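Long-range contacts in Methylcobalamin\: coenzyme M methyltransferase (Methanosarcina mazei, PDB 4AY8), which catalyses transfer of the methyl group of a methylated corrinoid to coenzyme M, a zinc-dependent step of methanogenesis: residues Val206-Asp211 with Val242-Ile247; Val33-Gln38 with Cys325-Met330. All coordinates share one frame; numbering follows the deposited sequence.

Interaction 1: Val206-Asp211 with Val242-Ile247; sequences VIAIAD and VTVLHI. With ZN (zinc ion), chain D; COM (1-thioethanesulfonic acid), chain C.
Parallel strands 206-210 and 242-246 are neighbours in the sheet of a TIM barrel, and their C-terminal ends reach the zinc site. The register runs from Ile-207 opposite Thr-243 to Ala-210 opposite His-246. The backbone ladder runs from Ile-207 N to Val-242 O (3.2 Å) through to Asp-211 N on His-246 O (2.9 Å). Helix 221-238 links the strands in a beta-alpha-beta crossover. On its side of the sheet, a chi1 of 71° carries Ile-209 CG1 across to Leu-245 CD1, 3.8 Å away, and Ile-209 CD1 reaches the same methyl. The isoleucine also touches Leu-232 and Phe-235 of that helix. Val-206, Ala-208, Ala-210, Val-244 and His-246 point to the barrel interior, where Val-206 CG1 packs on Val-244 CG2 at 4.0 Å. The imidazole of His-246 extends with CG anti to the backbone N (chi1 172°). His-246 NE2 binds the zinc ion at 2.2 Å, and its ND1 is hydrogen-bonded to Ser-267 OG, which helps fix the ring's rotation. Ala-210 CB lies 3.9 Å from His-246 CD2 and also touches coenzyme M S1. That sulfur lies at the ring edge, near its plane, and is itself a zinc ligand.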
loop_
_atom_site.group_PDB
_atom_site.type_symbol
_atom_site.label_atom_id
_atom_site.label_comp_id
_atom_site.label_asym_id
_atom_site.label_seq_id
_atom_site.Cartn_x
_atom_site.Cartn_y
_atom_site.Cartn_z
ATOM N N VAL A 206 -7.527 2.208 7.574
ATOM C CA VAL A 206 -6.081 2.046 7.548
ATOM C C VAL A 206 -5.559 2.826 6.343
ATOM O O VAL A 206 -6.179 2.812 5.276
ATOM C CB VAL A 206 -5.672 0.549 7.426
ATOM C CG1 VAL A 206 -4.162 0.397 7.227
ATOM C CG2 VAL A 206 -6.148 -0.267 8.643
ATOM N N ILE A 207 -4.442 3.525 6.521
ATOM C CA ILE A 207 -3.755 4.130 5.398
ATOM C C ILE A 207 -2.501 3.321 5.119
ATOM O O ILE A 207 -1.616 3.236 5.965
ATOM C CB ILE A 207 -3.366 5.589 5.660
ATOM C CG1 ILE A 207 -4.580 6.385 6.124
ATOM C CG2 ILE A 207 -2.727 6.205 4.388
ATOM C CD1 ILE A 207 -5.699 6.513 5.064
ATOM N N ALA A 208 -2.438 2.728 3.936
ATOM C CA ALA A 208 -1.307 1.893 3.544
ATOM C C ALA A 208 -0.520 2.559 2.426
ATOM O O ALA A 208 -0.958 2.594 1.280
ATOM C CB ALA A 208 -1.784 0.502 3.100
ATOM N N ILE A 209 0.645 3.096 2.765
ATOM C CA ILE A 209 1.463 3.767 1.770
ATOM C C ILE A 209 2.430 2.770 1.145
ATOM O O ILE A 209 2.932 1.846 1.812
ATOM C CB ILE A 209 2.219 5.022 2.325
ATOM C CG1 ILE A 209 3.341 4.640 3.279
ATOM C CG2 ILE A 209 1.271 5.983 3.027
ATOM C CD1 ILE A 209 4.138 5.829 3.782
ATOM N N ALA A 210 2.643 2.942 -0.152
ATOM C CA ALA A 210 3.590 2.151 -0.911
ATOM C C ALA A 210 4.706 3.085 -1.356
ATOM O O ALA A 210 4.480 4.038 -2.115
ATOM C CB ALA A 210 2.911 1.508 -2.110
ATOM N N ASP A 211 5.917 2.808 -0.893
ATOM C CA ASP A 211 7.039 3.678 -1.166
ATOM C C ASP A 211 8.202 2.913 -1.814
ATOM O O ASP A 211 9.260 2.737 -1.210
ATOM C CB ASP A 211 7.470 4.354 0.141
ATOM C CG ASP A 211 7.764 5.822 -0.033
ATOM O OD1 ASP A 211 7.955 6.240 -1.195
ATOM O OD2 ASP A 211 7.801 6.551 0.983
ATOM N N VAL A 242 -4.419 4.188 12.117
ATOM C CA VAL A 242 -3.509 3.064 11.961
ATOM C C VAL A 242 -2.951 3.121 10.536
ATOM O O VAL A 242 -3.689 3.374 9.585
ATOM C CB VAL A 242 -4.257 1.750 12.225
ATOM C CG1 VAL A 242 -3.466 0.543 11.742
ATOM C CG2 VAL A 242 -4.609 1.650 13.716
ATOM N N THR A 243 -1.644 2.925 10.395
ATOM C CA THR A 243 -1.005 2.991 9.085
ATOM C C THR A 243 -0.152 1.751 8.801
ATOM O O THR A 243 0.289 1.044 9.720
ATOM C CB THR A 243 -0.098 4.246 8.938
ATOM O OG1 THR A 243 0.927 4.200 9.928
ATOM C CG2 THR A 243 -0.899 5.557 9.041
ATOM N N VAL A 244 0.072 1.503 7.517
ATOM C CA VAL A 244 0.977 0.461 7.056
ATOM C C VAL A 244 1.981 1.037 6.050
ATOM O O VAL A 244 1.626 1.845 5.181
ATOM C CB VAL A 244 0.214 -0.704 6.393
ATOM C CG1 VAL A 244 1.189 -1.647 5.681
ATOM C CG2 VAL A 244 -0.650 -1.467 7.429
ATOM N N LEU A 245 3.232 0.607 6.186
ATOM C CA LEU A 245 4.319 1.000 5.296
ATOM C C LEU A 245 4.748 -0.180 4.447
ATOM O O LEU A 245 5.301 -1.157 4.962
ATOM C CB LEU A 245 5.511 1.501 6.101
ATOM C CG LEU A 245 6.784 1.751 5.306
ATOM C CD1 LEU A 245 6.552 2.825 4.224
ATOM C CD2 LEU A 245 7.946 2.106 6.244
ATOM N N HIS A 246 4.482 -0.083 3.145
ATOM C CA HIS A 246 4.891 -1.086 2.175
ATOM C C HIS A 246 6.129 -0.636 1.421
ATOM O O HIS A 246 6.129 0.420 0.802
ATOM C CB HIS A 246 3.771 -1.327 1.152
ATOM C CG HIS A 246 4.185 -2.203 0.018
ATOM N ND1 HIS A 246 4.307 -3.571 0.141
ATOM C CD2 HIS A 246 4.562 -1.902 -1.248
ATOM C CE1 HIS A 246 4.728 -4.073 -1.007
ATOM N NE2 HIS A 246 4.890 -3.082 -1.862
ATOM N N ILE A 247 7.182 -1.448 1.438
ATOM C CA ILE A 247 8.355 -1.181 0.609
ATOM C C ILE A 247 8.803 -2.500 0.022
ATOM O O ILE A 247 9.121 -3.445 0.753
ATOM C CB ILE A 247 9.526 -0.519 1.404
ATOM C CG1 ILE A 247 9.110 0.842 2.002
ATOM C CG2 ILE A 247 10.760 -0.339 0.521
ATOM C CD1 ILE A 247 10.131 1.434 2.969
HETATM ZN ZN ZN D . 5.445 -2.924 -3.962
HETATM C C1 COM C . 3.015 -1.502 -4.981
HETATM C C2 COM C . 2.093 -0.563 -5.744
HETATM S S1 COM C . 4.710 -0.840 -4.781
HETATM S S2 COM C . 0.556 -1.179 -6.015
HETATM O O1S COM C . 0.603 -2.234 -7.024
HETATM O O2S COM C . -0.237 -0.061 -6.578
HETATM O O3S COM C . -0.094 -1.688 -4.807
#

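Interaction 2: Val33-Gln38 with Cys325-Met330; sequences VCSVTQ and CGIAPM. With ZN (zinc ion), chain D; COM (1-thioethanesulfonic acid), chain C.
Gln-38 and Ile-327 grip each other twice. The backbone N of Ile-327 donates to Gln-38 O at 3.1 Å. In return, Gln-38 NE2 donates to Ile-327 O at 2.7 Å. This second bond lies in the carbonyl plane and close to the amide plane of the glutamine. A chi1 of 96°, away from any staggered position, and a bend at chi2 (82°) together turn the Gln-38 amide to that carbonyl. Its OE1 accepts from Gly-40 N, so both ends of the amide are held. Ile-327 lays CG1 alongside Gln-38 O at 3.5 Å. Thr-37 OG1 gives a short 2.6 Å hydrogen bond to Cys-325 O, approaching from above the carbonyl plane. Ser-35 OG bonds to Thr-37 O within its own segment. Cys-325 turns its side chain away from 33-38, with SG anti to the backbone N (chi1 -165°), and this SG binds the zinc ion at 2.4 Å. Gln-38 N donates to coenzyme M O3S at 2.9 Å, and Gly-326 CA lies 3.3 Å from O1S. Gln-103 NE2 is a further hydrogen-bond partner of the ligand. Both loops thus contribute to the coenzyme M site, with its zinc-bound sulfur and its sulfonate end, in this URO-D-family TIM barrel.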
loop_
_atom_site.group_PDB
_atom_site.type_symbol
_atom_site.label_atom_id
_atom_site.label_comp_id
_atom_site.label_asym_id
_atom_site.label_seq_id
_atom_site.Cartn_x
_atom_site.Cartn_y
_atom_site.Cartn_z
ATOM N N VAL A 33 -6.688 -12.282 6.646
ATOM C CA VAL A 33 -6.143 -12.383 5.291
ATOM C C VAL A 33 -6.782 -11.334 4.368
ATOM O O VAL A 33 -8.005 -11.286 4.171
ATOM C CB VAL A 33 -6.287 -13.820 4.740
ATOM C CG1 VAL A 33 -7.742 -14.274 4.756
ATOM C CG2 VAL A 33 -5.683 -13.950 3.356
ATOM N N CYS A 34 -5.944 -10.461 3.834
ATOM C CA CYS A 34 -6.412 -9.384 2.978
ATOM C C CYS A 34 -5.242 -8.838 2.182
ATOM O O CYS A 34 -4.137 -9.387 2.239
ATOM C CB CYS A 34 -7.049 -8.285 3.819
ATOM S SG CYS A 34 -5.898 -7.352 4.826
ATOM N N SER A 35 -5.484 -7.788 1.407
ATOM C CA SER A 35 -4.427 -7.139 0.658
ATOM C C SER A 35 -4.374 -5.671 1.039
ATOM O O SER A 35 -5.401 -5.000 1.056
ATOM C CB SER A 35 -4.665 -7.285 -0.845
ATOM O OG SER A 35 -3.623 -6.678 -1.575
ATOM N N VAL A 36 -3.177 -5.179 1.350
ATOM C CA VAL A 36 -2.985 -3.750 1.614
ATOM C C VAL A 36 -2.415 -3.065 0.382
ATOM O O VAL A 36 -2.183 -1.873 0.381
ATOM C CB VAL A 36 -2.079 -3.485 2.850
ATOM C CG1 VAL A 36 -2.643 -4.185 4.086
ATOM C CG2 VAL A 36 -0.638 -3.904 2.576
ATOM N N THR A 37 -2.207 -3.855 -0.663
ATOM C CA THR A 37 -1.734 -3.380 -1.955
ATOM C C THR A 37 -2.861 -3.517 -2.978
ATOM O O THR A 37 -3.934 -4.057 -2.667
ATOM C CB THR A 37 -0.484 -4.165 -2.398
ATOM O OG1 THR A 37 -0.747 -5.569 -2.309
ATOM C CG2 THR A 37 0.726 -3.817 -1.500
ATOM N N GLN A 38 -2.626 -3.025 -4.191
ATOM C CA GLN A 38 -3.699 -2.901 -5.173
ATOM C C GLN A 38 -4.381 -4.235 -5.447
ATOM O O GLN A 38 -3.723 -5.280 -5.541
ATOM C CB GLN A 38 -3.190 -2.228 -6.460
ATOM C CG GLN A 38 -2.767 -3.153 -7.590
ATOM C CD GLN A 38 -3.951 -3.630 -8.399
ATOM O OE1 GLN A 38 -4.981 -2.959 -8.451
ATOM N NE2 GLN A 38 -3.822 -4.799 -9.019
ATOM N N CYS A 325 3.284 -7.703 -2.888
ATOM C CA CYS A 325 3.192 -6.411 -3.580
ATOM C C CYS A 325 1.777 -6.311 -4.158
ATOM O O CYS A 325 0.874 -7.055 -3.744
ATOM C CB CYS A 325 4.268 -6.313 -4.682
ATOM S SG CYS A 325 4.582 -4.652 -5.356
ATOM N N GLY A 326 1.568 -5.381 -5.078
ATOM C CA GLY A 326 0.308 -5.285 -5.805
ATOM C C GLY A 326 -0.056 -6.624 -6.426
ATOM O O GLY A 326 0.807 -7.344 -6.901
ATOM N N ILE A 327 -1.335 -6.975 -6.401
ATOM C CA ILE A 327 -1.790 -8.171 -7.101
ATOM C C ILE A 327 -1.655 -7.904 -8.596
ATOM O O ILE A 327 -2.077 -6.857 -9.086
ATOM C CB ILE A 327 -3.234 -8.535 -6.748
ATOM C CG1 ILE A 327 -3.376 -8.716 -5.227
ATOM C CG2 ILE A 327 -3.691 -9.811 -7.519
ATOM C CD1 ILE A 327 -4.783 -9.095 -4.753
ATOM N N ALA A 328 -1.006 -8.817 -9.307
ATOM C CA ALA A 328 -0.878 -8.691 -10.761
ATOM C C ALA A 328 -2.282 -8.797 -11.366
ATOM O O ALA A 328 -3.057 -9.675 -11.010
ATOM C CB ALA A 328 0.053 -9.762 -11.327
ATOM N N PRO A 329 -2.620 -7.870 -12.254
ATOM C CA PRO A 329 -3.967 -7.777 -12.775
ATOM C C PRO A 329 -4.465 -9.059 -13.461
ATOM O O PRO A 329 -5.655 -9.325 -13.433
ATOM C CB PRO A 329 -3.879 -6.610 -13.759
ATOM C CG PRO A 329 -2.772 -5.791 -13.260
ATOM C CD PRO A 329 -1.771 -6.762 -12.721
HETATM N N MSE A 330 -3.560 -9.848 -14.042
HETATM C CA MSE A 330 -3.936 -11.097 -14.697
HETATM C C MSE A 330 -4.070 -12.259 -13.709
HETATM O O MSE A 330 -4.374 -13.385 -14.105
HETATM C CB MSE A 330 -2.941 -11.456 -15.802
HETATM C CG MSE A 330 -2.875 -10.442 -16.948
HETATM SE SE MSE A 330 -4.618 -10.134 -17.800
HETATM C CE MSE A 330 -5.088 -11.954 -18.302
HETATM ZN ZN ZN D . 5.445 -2.924 -3.962
HETATM C C1 COM C . 3.015 -1.502 -4.981
HETATM C C2 COM C . 2.093 -0.563 -5.744
HETATM S S1 COM C . 4.710 -0.840 -4.781
HETATM S S2 COM C . 0.556 -1.179 -6.015
HETATM O O1S COM C . 0.603 -2.234 -7.024
HETATM O O2S COM C . -0.237 -0.061 -6.578
HETATM O O3S COM C . -0.094 -1.688 -4.807
#

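Overall arrangement
Interactions 1 and 2 have centres about 13 Å apart and share one TIM barrel. Along the chain the order is 33-38, 206-211, 242-247 and 325-330, so interaction 2 brings together loops from near the two ends of the chain, while interaction 1 joins two successive strands between them. Segment 325-330 follows strand 320-323, the last in the chain, and Cys-34 pairs with Leu-321 beside it. Strands 206-210 and 242-246 lie further round the barrel. The two contacts touch: Ala-208 CB is 3.6 Å from Val-36 O. They also meet at the metal, where His-246 and Cys-325 join Cys-248 and the coenzyme M sulfur. This single site is consistent with zinc activating that sulfur for methyl transfer.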